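Local atomic coordinates of Abbfa_003403 (Acinetobacter baumannii, PDB entry 4ZXH), a protein that is a four-domain nonribosomal peptide synthetase whose condensation, adenylation, carrier and thioesterase domains probably activate an amino acid, join it to a carrier-bound donor and release the product. Residues Arg510-His515 / Leu544-Leu549; Leu679-Leu682 / Val687-Val690; His481-Met486 / Gly550-Gly555. One frame throughout, in Å; residues are numbered along the deposited sequence.

Interaction 1 of 3, residues Arg510-His515 / Leu544-Leu549; sequences RELGQH and LPAAIL
His515 and Ala546 bring their helices, 509-525 and 543-553, to a CA-CA distance of 6.2 Å, the shortest between the two segments. The approach is close where the residue facing helix 509-525 is Ala546, whose CB bond is directed at that helix and whose methyl group is the focus of the contact. Two groups meet that methyl. His515 CB lies 4.0 Å from Ala546 CB, and Leu512 CD1, one turn earlier on the same helix, lies 4.1 Å from Ala546 CB. Leu512 starts off across the interface rather than into it; with CG anti to the backbone N (chi1 167°), the end of the branch then swings in so that CD1 reaches the methyl. His515 does the reverse: its CB points at Ala546, but the imidazole turns away, and only the methylene does the touching. ND1 instead leans back over its own helix to make a weak hydrogen bond with Glu511 O, bent to 124° at the hydrogen, a carbonyl that also accepts from His515 N. No hydrogen bond links the two segments, and the touching atoms are all carbon. At the far side of helix 509-525, Arg510 forms a salt bridge with Asp496. Leu512 and Pro545 both rest on Leu500 of strand 498-501, whereas Ala547 and Ile548 face Leu536 of strand 533-537. Side chains of helix 543-553 thus touch strands of two different sheets, as expected of the layered alpha/beta core of the large N-terminal part of an ANL-superfamily adenylation domain.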
ATOM      1  N   ARG A 510     -37.388 -40.151 -23.792  1.00 51.79           N
ATOM      2  CA  ARG A 510     -37.680 -41.560 -23.996  1.00 55.94           C
ATOM      3  C   ARG A 510     -36.393 -42.286 -24.385  1.00 56.44           C
ATOM      4  O   ARG A 510     -36.070 -43.353 -23.854  1.00 62.08           O
ATOM      5  CB  ARG A 510     -38.749 -41.731 -25.078  1.00 47.34           C
ATOM      6  CG  ARG A 510     -39.260 -43.141 -25.258  1.00 47.95           C
ATOM      7  CD  ARG A 510     -40.177 -43.238 -26.480  1.00 50.92           C
ATOM      8  NE  ARG A 510     -41.229 -42.224 -26.494  1.00 53.28           N
ATOM      9  CZ  ARG A 510     -42.360 -42.307 -25.795  1.00 59.99           C
ATOM     10  NH1 ARG A 510     -42.579 -43.353 -25.007  1.00 58.48           N
ATOM     11  NH2 ARG A 510     -43.270 -41.345 -25.871  1.00 62.59           N
ATOM     12  N   GLU A 511     -35.653 -41.680 -25.308  1.00 50.11           N
ATOM     13  CA  GLU A 511     -34.419 -42.264 -25.812  1.00 49.03           C
ATOM     14  C   GLU A 511     -33.371 -42.360 -24.711  1.00 49.49           C
ATOM     15  O   GLU A 511     -32.581 -43.296 -24.677  1.00 54.50           O
ATOM     16  CB  GLU A 511     -33.882 -41.441 -26.991  1.00 42.13           C
ATOM     17  CG  GLU A 511     -34.580 -41.740 -28.301  1.00 57.17           C
ATOM     18  CD  GLU A 511     -34.169 -40.817 -29.441  1.00 68.53           C
ATOM     19  OE1 GLU A 511     -33.671 -39.695 -29.171  1.00 67.09           O
ATOM     20  OE2 GLU A 511     -34.346 -41.227 -30.613  1.00 72.50           O
ATOM     21  N   LEU A 512     -33.362 -41.373 -23.822  1.00 45.07           N
ATOM     22  CA  LEU A 512     -32.438 -41.356 -22.698  1.00 40.19           C
ATOM     23  C   LEU A 512     -32.696 -42.541 -21.782  1.00 45.69           C
ATOM     24  O   LEU A 512     -31.759 -43.210 -21.344  1.00 42.62           O
ATOM     25  CB  LEU A 512     -32.574 -40.051 -21.912  1.00 43.17           C
ATOM     26  CG  LEU A 512     -31.917 -39.980 -20.527  1.00 44.37           C
ATOM     27  CD1 LEU A 512     -30.412 -40.118 -20.614  1.00 31.85           C
ATOM     28  CD2 LEU A 512     -32.294 -38.685 -19.816  1.00 40.07           C
ATOM     29  N   GLY A 513     -33.974 -42.792 -21.499  1.00 44.26           N
ATOM     30  CA  GLY A 513     -34.377 -43.896 -20.652  1.00 45.31           C
ATOM     31  C   GLY A 513     -33.922 -45.215 -21.246  1.00 49.97           C
ATOM     32  O   GLY A 513     -33.462 -46.109 -20.535  1.00 46.93           O
ATOM     33  N   GLN A 514     -34.044 -45.329 -22.563  1.00 48.66           N
ATOM     34  CA  GLN A 514     -33.582 -46.508 -23.272  1.00 44.26           C
ATOM     35  C   GLN A 514     -32.067 -46.713 -23.144  1.00 42.00           C
ATOM     36  O   GLN A 514     -31.610 -47.849 -22.997  1.00 49.41           O
ATOM     37  CB  GLN A 514     -33.996 -46.421 -24.741  1.00 48.29           C
ATOM     38  CG  GLN A 514     -35.446 -46.800 -24.975  1.00 58.48           C
ATOM     39  CD  GLN A 514     -35.900 -46.625 -26.415  1.00 70.89           C
ATOM     40  OE1 GLN A 514     -35.303 -45.876 -27.198  1.00 69.86           O
ATOM     41  NE2 GLN A 514     -36.971 -47.321 -26.770  1.00 79.77           N
ATOM     42  N   HIS A 515     -31.295 -45.628 -23.199  1.00 34.24           N
ATOM     43  CA  HIS A 515     -29.849 -45.711 -22.990  1.00 32.59           C
ATOM     44  C   HIS A 515     -29.465 -46.037 -21.542  1.00 42.38           C
ATOM     45  O   HIS A 515     -28.501 -46.772 -21.333  1.00 39.03           O
ATOM     46  CB  HIS A 515     -29.152 -44.414 -23.393  1.00 33.29           C
ATOM     47  CG  HIS A 515     -28.947 -44.262 -24.866  1.00 43.21           C
ATOM     48  ND1 HIS A 515     -29.632 -43.331 -25.619  1.00 40.35           N
ATOM     49  CD2 HIS A 515     -28.132 -44.918 -25.726  1.00 48.39           C
ATOM     50  CE1 HIS A 515     -29.249 -43.423 -26.881  1.00 44.68           C
ATOM     51  NE2 HIS A 515     -28.340 -44.378 -26.973  1.00 49.27           N
ATOM     52  N   LEU A 544     -22.632 -39.278 -22.339  1.00 58.22           N
ATOM     53  CA  LEU A 544     -21.984 -39.035 -21.041  1.00 42.36           C
ATOM     54  C   LEU A 544     -22.992 -38.974 -19.887  1.00 35.71           C
ATOM     55  O   LEU A 544     -22.858 -39.741 -18.927  1.00 30.95           O
ATOM     56  CB  LEU A 544     -21.123 -37.767 -21.088  1.00 38.84           C
ATOM     57  CG  LEU A 544     -20.451 -37.248 -19.807  1.00 36.41           C
ATOM     58  CD1 LEU A 544     -19.677 -38.343 -19.093  1.00 26.41           C
ATOM     59  CD2 LEU A 544     -19.506 -36.087 -20.155  1.00 35.41           C
ATOM     60  N   PRO A 545     -24.015 -38.101 -19.973  1.00 35.56           N
ATOM     61  CA  PRO A 545     -25.001 -38.179 -18.883  1.00 27.86           C
ATOM     62  C   PRO A 545     -25.613 -39.559 -18.756  1.00 31.51           C
ATOM     63  O   PRO A 545     -25.851 -40.024 -17.637  1.00 37.55           O
ATOM     64  CB  PRO A 545     -26.065 -37.153 -19.292  1.00 35.83           C
ATOM     65  CG  PRO A 545     -25.299 -36.145 -20.120  1.00 42.79           C
ATOM     66  CD  PRO A 545     -24.294 -36.975 -20.887  1.00 40.91           C
ATOM     67  N   ALA A 546     -25.851 -40.215 -19.889  1.00 34.62           N
ATOM     68  CA  ALA A 546     -26.439 -41.557 -19.873  1.00 34.87           C
ATOM     69  C   ALA A 546     -25.503 -42.592 -19.215  1.00 39.23           C
ATOM     70  O   ALA A 546     -25.957 -43.495 -18.515  1.00 38.46           O
ATOM     71  CB  ALA A 546     -26.797 -41.983 -21.281  1.00 32.85           C
ATOM     72  N   ALA A 547     -24.197 -42.449 -19.417  1.00 39.08           N
ATOM     73  CA  ALA A 547     -23.241 -43.369 -18.808  1.00 36.92           C
ATOM     74  C   ALA A 547     -23.278 -43.267 -17.286  1.00 38.53           C
ATOM     75  O   ALA A 547     -23.287 -44.285 -16.593  1.00 37.77           O
ATOM     76  CB  ALA A 547     -21.832 -43.103 -19.329  1.00 24.39           C
ATOM     77  N   ILE A 548     -23.293 -42.038 -16.770  1.00 35.85           N
ATOM     78  CA  ILE A 548     -23.379 -41.827 -15.329  1.00 31.47           C
ATOM     79  C   ILE A 548     -24.580 -42.579 -14.765  1.00 32.82           C
ATOM     80  O   ILE A 548     -24.454 -43.375 -13.834  1.00 36.41           O
ATOM     81  CB  ILE A 548     -23.537 -40.339 -14.953  1.00 32.48           C
ATOM     82  CG1 ILE A 548     -22.470 -39.456 -15.620  1.00 32.56           C
ATOM     83  CG2 ILE A 548     -23.569 -40.182 -13.446  1.00 30.81           C
ATOM     84  CD1 ILE A 548     -21.194 -39.296 -14.875  1.00 27.41           C
ATOM     85  N   LEU A 549     -25.750 -42.328 -15.340  1.00 28.71           N
ATOM     86  CA  LEU A 549     -26.972 -42.872 -14.767  1.00 29.03           C
ATOM     87  C   LEU A 549     -27.061 -44.369 -14.975  1.00 31.61           C
ATOM     88  O   LEU A 549     -27.634 -45.071 -14.150  1.00 34.59           O
ATOM     89  CB  LEU A 549     -28.195 -42.172 -15.353  1.00 29.86           C
ATOM     90  CG  LEU A 549     -28.340 -40.696 -14.953  1.00 36.76           C
ATOM     91  CD1 LEU A 549     -29.423 -39.996 -15.741  1.00 35.93           C
ATOM     92  CD2 LEU A 549     -28.636 -40.603 -13.470  1.00 30.57           C
TER

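Interaction 2 of 3, residues Leu679-Leu682 / Val687-Val690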
ATOM      1  N   LEU A 679     -26.949 -33.155 -14.544  1.00 34.79           N
ATOM      2  CA  LEU A 679     -28.119 -33.811 -13.971  1.00 38.56           C
ATOM      3  C   LEU A 679     -29.308 -32.905 -13.724  1.00 42.93           C
ATOM      4  O   LEU A 679     -30.435 -33.246 -14.073  1.00 53.59           O
ATOM      5  CB  LEU A 679     -27.755 -34.487 -12.652  1.00 40.85           C
ATOM      6  CG  LEU A 679     -26.790 -35.665 -12.743  1.00 39.84           C
ATOM      7  CD1 LEU A 679     -26.620 -36.297 -11.366  1.00 36.91           C
ATOM      8  CD2 LEU A 679     -27.281 -36.674 -13.770  1.00 37.15           C
ATOM      9  N   ILE A 680     -29.079 -31.752 -13.112  1.00 42.36           N
ATOM     10  CA  ILE A 680     -30.212 -31.027 -12.548  1.00 46.97           C
ATOM     11  C   ILE A 680     -31.299 -30.595 -13.551  1.00 48.23           C
ATOM     12  O   ILE A 680     -32.451 -30.454 -13.144  1.00 53.23           O
ATOM     13  CB  ILE A 680     -29.752 -29.787 -11.730  1.00 38.52           C
ATOM     14  CG1 ILE A 680     -30.821 -29.443 -10.681  1.00 41.00           C
ATOM     15  CG2 ILE A 680     -29.436 -28.598 -12.627  1.00 36.44           C
ATOM     16  CD1 ILE A 680     -30.461 -28.296  -9.763  1.00 42.73           C
ATOM     17  N   PRO A 681     -30.975 -30.411 -14.856  1.00 46.63           N
ATOM     18  CA  PRO A 681     -32.174 -30.123 -15.651  1.00 42.61           C
ATOM     19  C   PRO A 681     -32.966 -31.397 -15.903  1.00 46.69           C
ATOM     20  O   PRO A 681     -34.183 -31.328 -16.077  1.00 49.37           O
ATOM     21  CB  PRO A 681     -31.617 -29.550 -16.966  1.00 40.56           C
ATOM     22  CG  PRO A 681     -30.179 -29.237 -16.688  1.00 43.61           C
ATOM     23  CD  PRO A 681     -29.749 -30.235 -15.656  1.00 42.64           C
ATOM     24  N   LEU A 682     -32.285 -32.543 -15.916  1.00 46.53           N
ATOM     25  CA  LEU A 682     -32.970 -33.812 -16.147  1.00 46.78           C
ATOM     26  C   LEU A 682     -33.952 -34.132 -15.018  1.00 48.59           C
ATOM     27  O   LEU A 682     -34.975 -34.763 -15.246  1.00 49.49           O
ATOM     28  CB  LEU A 682     -31.971 -34.942 -16.293  1.00 32.89           C
ATOM     29  CG  LEU A 682     -31.002 -34.841 -17.456  1.00 32.31           C
ATOM     30  CD1 LEU A 682     -30.050 -36.023 -17.397  1.00 33.30           C
ATOM     31  CD2 LEU A 682     -31.747 -34.812 -18.777  1.00 42.05           C
ATOM     32  N   VAL A 687     -33.333 -29.197 -20.629  1.00 50.20           N
ATOM     33  CA  VAL A 687     -32.360 -29.708 -21.588  1.00 48.71           C
ATOM     34  C   VAL A 687     -30.902 -29.537 -21.143  1.00 50.26           C
ATOM     35  O   VAL A 687     -30.488 -28.458 -20.709  1.00 51.59           O
ATOM     36  CB  VAL A 687     -32.532 -29.018 -22.955  1.00 42.65           C
ATOM     37  CG1 VAL A 687     -31.441 -29.461 -23.910  1.00 41.76           C
ATOM     38  CG2 VAL A 687     -33.903 -29.312 -23.522  1.00 45.10           C
ATOM     39  N   VAL A 688     -30.121 -30.606 -21.253  1.00 47.79           N
ATOM     40  CA  VAL A 688     -28.676 -30.500 -21.058  1.00 47.73           C
ATOM     41  C   VAL A 688     -27.968 -30.391 -22.409  1.00 45.95           C
ATOM     42  O   VAL A 688     -28.030 -31.311 -23.224  1.00 44.44           O
ATOM     43  CB  VAL A 688     -28.092 -31.709 -20.286  1.00 41.51           C
ATOM     44  CG1 VAL A 688     -26.564 -31.672 -20.320  1.00 38.54           C
ATOM     45  CG2 VAL A 688     -28.596 -31.743 -18.848  1.00 35.40           C
ATOM     46  N   HIS A 689     -27.309 -29.263 -22.649  1.00 42.47           N
ATOM     47  CA  HIS A 689     -26.437 -29.136 -23.807  1.00 43.10           C
ATOM     48  C   HIS A 689     -25.033 -29.595 -23.422  1.00 47.22           C
ATOM     49  O   HIS A 689     -24.312 -28.898 -22.696  1.00 45.97           O
ATOM     50  CB  HIS A 689     -26.423 -27.697 -24.319  1.00 40.68           C
ATOM     51  CG  HIS A 689     -27.761 -27.224 -24.791  1.00 48.80           C
ATOM     52  ND1 HIS A 689     -28.105 -27.173 -26.126  1.00 58.05           N
ATOM     53  CD2 HIS A 689     -28.852 -26.811 -24.105  1.00 52.55           C
ATOM     54  CE1 HIS A 689     -29.347 -26.738 -26.241  1.00 62.99           C
ATOM     55  NE2 HIS A 689     -29.824 -26.514 -25.029  1.00 59.57           N
ATOM     56  N   VAL A 690     -24.652 -30.785 -23.878  1.00 44.18           N
ATOM     57  CA  VAL A 690     -23.301 -31.265 -23.624  1.00 41.32           C
ATOM     58  C   VAL A 690     -22.336 -30.585 -24.591  1.00 47.45           C
ATOM     59  O   VAL A 690     -22.337 -30.850 -25.794  1.00 53.39           O
ATOM     60  CB  VAL A 690     -23.195 -32.788 -23.749  1.00 31.15           C
ATOM     61  CG1 VAL A 690     -21.786 -33.230 -23.447  1.00 29.81           C
ATOM     62  CG2 VAL A 690     -24.154 -33.455 -22.796  1.00 30.48           C
TER
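Val688 aims its CG2 methyl at the ring of Pro681, the two side chains crossing at about a right angle. The methyl meets the CG-CD side of the pyrrolidine almost evenly: Pro681 CG and Pro681 CD are each 3.7 Å from Val688 CG2. Because CG2 stands anti to the carbonyl carbon of Val688 while CG1 stands anti to the backbone N (chi1 170°), it is CG2 that is presented to the proline. Leu682 comes to the same methyl at a similar right angle, through its branch point rather than a terminal methyl, with Leu682 CG 4.2 Å from Val688 CG2. Its CB bond runs across the interface, and the end of the chain bends in toward the strand. One valine methyl therefore gathers two consecutive residues. The topology explains why they meet: strands 662-665 and 687-690 are parallel neighbours in the nine-stranded mixed sheet, with helix 674-679 between them in sequence, a beta-alpha-beta crossover of the adenylation domain. Pro681 and Leu682 belong to the loop that brings the chain back from that helix, and Pro681 also touches Leu663 of the neighbouring strand. Val687 takes part by its backbone, since its side chain points away from the loop; Pro681 CB sits 4.1 Å from Val687 O. As evidence of the strand's regular alternation, Val688 faces the loop and Leu500, whereas His689 turns to Gln662 and Leu664. The backbone of Val688 is bonded to Ala499 and Thr501, and that of Val687 to Thr661 and Leu663, which places this strand inside the sheet.

Interaction 3 of 3, residues His481-Met486 / Gly550-Gly555; sequences HDLFAM and GIWAAG
Leu483 and Phe484 meet Trp552 and Ala553 where two helix ends come together: the N-capped start of helix 483-494 and the Schellman-type finish of helix 543-553. The latter helix is the connection of a beta-alpha-beta unit, since it joins the parallel neighbours 533-537 and 557-560 in the adenylation domain. The contact is two separate apolar touches. Leu483 extends one methyl to the six-membered part of the indole, with Leu483 CD2 4.0 Å from Trp552 CZ3; the approach is oblique to the ring. Beside it, Phe484 reaches out with the far end of its ring, and Phe484 CZ lies 4.1 Å from Ala553 CB, again obliquely. Phe484 places CG anti to its backbone N (chi1 -164°), which carries the phenyl outward to the last turn of the opposite helix. The CA atoms of Phe484 and Ala553, the nearest pair, are still 8.1 Å apart, so side-chain length spans most of the gap. Both aromatic groups have further partners, consistent with a fixed orientation. Phe618 touches both, stacking on Phe484 and meeting Trp552 with steeply inclined planes, and so bridges the two touches. Trp552 also meets His641 edge-to-face and donates from NE1 to Ala622 O, which satisfies its buried polar atom. Just beyond Ala553 the helix stops. Gly555, at a positive phi of 79°, is the C-prime residue, its N bonded to Trp552 O at 2.8 Å, and Ala556 N turns back to Ile551 O. At the other helix end, Asp482 is the N-cap: Ala485 N donates to Asp482 OD1 at 3.1 Å, nearly straight at 171°, reaching that oxygen from above the carboxylate plane.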
ATOM      1  N   HIS A 481     -34.423 -38.277  -0.048  1.00 53.08           N
ATOM      2  CA  HIS A 481     -35.078 -38.351  -1.349  1.00 50.00           C
ATOM      3  C   HIS A 481     -34.397 -39.305  -2.320  1.00 52.23           C
ATOM      4  O   HIS A 481     -33.271 -39.762  -2.097  1.00 48.87           O
ATOM      5  CB  HIS A 481     -35.146 -36.969  -1.977  1.00 51.78           C
ATOM      6  CG  HIS A 481     -36.289 -36.142  -1.490  1.00 57.61           C
ATOM      7  ND1 HIS A 481     -36.453 -35.809  -0.162  1.00 66.33           N
ATOM      8  CD2 HIS A 481     -37.304 -35.543  -2.156  1.00 58.70           C
ATOM      9  CE1 HIS A 481     -37.533 -35.059  -0.028  1.00 67.16           C
ATOM     10  NE2 HIS A 481     -38.067 -34.884  -1.223  1.00 64.20           N
ATOM     11  N   ASP A 482     -35.099 -39.556  -3.421  1.00 54.49           N
ATOM     12  CA  ASP A 482     -34.733 -40.561  -4.408  1.00 52.65           C
ATOM     13  C   ASP A 482     -34.464 -39.910  -5.761  1.00 56.84           C
ATOM     14  O   ASP A 482     -35.385 -39.649  -6.531  1.00 51.51           O
ATOM     15  CB  ASP A 482     -35.849 -41.597  -4.522  1.00 50.93           C
ATOM     16  CG  ASP A 482     -35.512 -42.723  -5.454  1.00 53.53           C
ATOM     17  OD1 ASP A 482     -34.552 -42.569  -6.241  1.00 57.02           O
ATOM     18  OD2 ASP A 482     -36.212 -43.773  -5.399  1.00 57.26           O
ATOM     19  N   LEU A 483     -33.190 -39.685  -6.055  1.00 47.45           N
ATOM     20  CA  LEU A 483     -32.798 -39.052  -7.301  1.00 44.78           C
ATOM     21  C   LEU A 483     -33.287 -39.818  -8.525  1.00 46.32           C
ATOM     22  O   LEU A 483     -33.777 -39.212  -9.474  1.00 48.01           O
ATOM     23  CB  LEU A 483     -31.284 -38.893  -7.350  1.00 41.00           C
ATOM     24  CG  LEU A 483     -30.704 -38.328  -8.641  1.00 43.66           C
ATOM     25  CD1 LEU A 483     -31.355 -37.004  -8.981  1.00 50.29           C
ATOM     26  CD2 LEU A 483     -29.212 -38.140  -8.476  1.00 43.28           C
ATOM     27  N   PHE A 484     -33.172 -41.143  -8.495  1.00 47.76           N
ATOM     28  CA  PHE A 484     -33.512 -41.969  -9.657  1.00 39.98           C
ATOM     29  C   PHE A 484     -34.988 -41.847 -10.011  1.00 37.82           C
ATOM     30  O   PHE A 484     -35.351 -41.689 -11.174  1.00 46.21           O
ATOM     31  CB  PHE A 484     -33.171 -43.436  -9.390  1.00 40.61           C
ATOM     32  CG  PHE A 484     -33.117 -44.288 -10.631  1.00 44.48           C
ATOM     33  CD1 PHE A 484     -32.720 -43.748 -11.845  1.00 48.34           C
ATOM     34  CD2 PHE A 484     -33.446 -45.636 -10.577  1.00 44.17           C
ATOM     35  CE1 PHE A 484     -32.649 -44.539 -12.987  1.00 48.13           C
ATOM     36  CE2 PHE A 484     -33.377 -46.434 -11.708  1.00 42.83           C
ATOM     37  CZ  PHE A 484     -32.976 -45.885 -12.915  1.00 48.10           C
ATOM     38  N   ALA A 485     -35.831 -41.931  -8.992  1.00 41.08           N
ATOM     39  CA  ALA A 485     -37.273 -41.850  -9.174  1.00 49.30           C
ATOM     40  C   ALA A 485     -37.662 -40.524  -9.818  1.00 50.50           C
ATOM     41  O   ALA A 485     -38.529 -40.481 -10.684  1.00 60.98           O
ATOM     42  CB  ALA A 485     -37.983 -42.029  -7.847  1.00 38.47           C
ATOM     43  N   MET A 486     -37.003 -39.450  -9.398  1.00 40.33           N
ATOM     44  CA  MET A 486     -37.243 -38.129  -9.957  1.00 45.12           C
ATOM     45  C   MET A 486     -36.958 -38.088 -11.456  1.00 52.74           C
ATOM     46  O   MET A 486     -37.726 -37.506 -12.226  1.00 64.56           O
ATOM     47  CB  MET A 486     -36.387 -37.084  -9.251  1.00 43.70           C
ATOM     48  CG  MET A 486     -36.732 -36.842  -7.798  1.00 37.89           C
ATOM     49  SD  MET A 486     -35.861 -35.380  -7.188  1.00 51.93           S
ATOM     50  CE  MET A 486     -36.728 -34.096  -8.090  1.00 45.01           C
ATOM     51  N   GLY A 550     -26.481 -44.859 -16.068  1.00 31.91           N
ATOM     52  CA  GLY A 550     -26.487 -46.285 -16.362  1.00 27.12           C
ATOM     53  C   GLY A 550     -25.670 -47.015 -15.320  1.00 30.95           C
ATOM     54  O   GLY A 550     -26.120 -48.014 -14.749  1.00 39.56           O
ATOM     55  N   ILE A 551     -24.473 -46.495 -15.055  1.00 27.23           N
ATOM     56  CA  ILE A 551     -23.590 -47.053 -14.039  1.00 28.51           C
ATOM     57  C   ILE A 551     -24.270 -47.054 -12.672  1.00 34.35           C
ATOM     58  O   ILE A 551     -24.197 -48.027 -11.926  1.00 45.46           O
ATOM     59  CB  ILE A 551     -22.284 -46.271 -13.959  1.00 22.49           C
ATOM     60  CG1 ILE A 551     -21.461 -46.485 -15.224  1.00 22.68           C
ATOM     61  CG2 ILE A 551     -21.478 -46.713 -12.755  1.00 32.27           C
ATOM     62  CD1 ILE A 551     -20.410 -45.415 -15.418  1.00 22.24           C
ATOM     63  N   TRP A 552     -24.943 -45.960 -12.351  1.00 29.60           N
ATOM     64  CA  TRP A 552     -25.673 -45.885 -11.103  1.00 28.26           C
ATOM     65  C   TRP A 552     -26.794 -46.908 -11.042  1.00 33.38           C
ATOM     66  O   TRP A 552     -27.038 -47.503 -10.001  1.00 31.54           O
ATOM     67  CB  TRP A 552     -26.241 -44.487 -10.898  1.00 26.23           C
ATOM     68  CG  TRP A 552     -25.210 -43.506 -10.463  1.00 29.13           C
ATOM     69  CD1 TRP A 552     -23.923 -43.775 -10.079  1.00 28.33           C
ATOM     70  CD2 TRP A 552     -25.367 -42.090 -10.371  1.00 30.24           C
ATOM     71  NE1 TRP A 552     -23.277 -42.608  -9.758  1.00 26.21           N
ATOM     72  CE2 TRP A 552     -24.142 -41.565  -9.928  1.00 22.21           C
ATOM     73  CE3 TRP A 552     -26.425 -41.220 -10.626  1.00 30.80           C
ATOM     74  CZ2 TRP A 552     -23.955 -40.214  -9.731  1.00 22.11           C
ATOM     75  CZ3 TRP A 552     -26.228 -39.880 -10.438  1.00 27.97           C
ATOM     76  CH2 TRP A 552     -25.004 -39.389 -10.003  1.00 26.27           C
ATOM     77  N   ALA A 553     -27.474 -47.116 -12.163  1.00 33.40           N
ATOM     78  CA  ALA A 553     -28.641 -47.985 -12.168  1.00 33.73           C
ATOM     79  C   ALA A 553     -28.240 -49.449 -11.994  1.00 34.36           C
ATOM     80  O   ALA A 553     -29.052 -50.280 -11.582  1.00 35.37           O
ATOM     81  CB  ALA A 553     -29.431 -47.797 -13.434  1.00 33.07           C
ATOM     82  N   ALA A 554     -26.979 -49.750 -12.292  1.00 34.18           N
ATOM     83  CA  ALA A 554     -26.444 -51.090 -12.087  1.00 34.93           C
ATOM     84  C   ALA A 554     -25.894 -51.202 -10.675  1.00 36.19           C
ATOM     85  O   ALA A 554     -25.278 -52.204 -10.310  1.00 40.24           O
ATOM     86  CB  ALA A 554     -25.363 -51.408 -13.112  1.00 35.58           C
ATOM     87  N   GLY A 555     -26.120 -50.154  -9.888  1.00 34.22           N
ATOM     88  CA  GLY A 555     -25.708 -50.113  -8.497  1.00 29.60           C
ATOM     89  C   GLY A 555     -24.237 -49.804  -8.285  1.00 31.07           C
ATOM     90  O   GLY A 555     -23.747 -49.924  -7.157  1.00 31.62           O
TER

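From the N terminus, the chain first passes 481-486, whose partner, 550-555, begins 64 residues after its end and closes interaction 3. Interaction 1 opens and closes within that long loop, joining 510-515 to 544-549, so it is enclosed by interaction 3; the two share helix 543-553, in directly adjoining segments. Interaction 2 follows in series, closing a short loop of four residues between 679-682 and 687-690. It touches both others: Leu512 CD2 is 4.0 Å from Leu682 CD2 and Pro545 CG 4.0 Å from Val690 CG2, toward interaction 1, and Leu679 CD1 is 3.7 Å from Trp552 CZ3, toward interaction 3. Helix 543-553 thus connects helices 483-494 and 509-525 with strand 687-690 of the nine-stranded sheet.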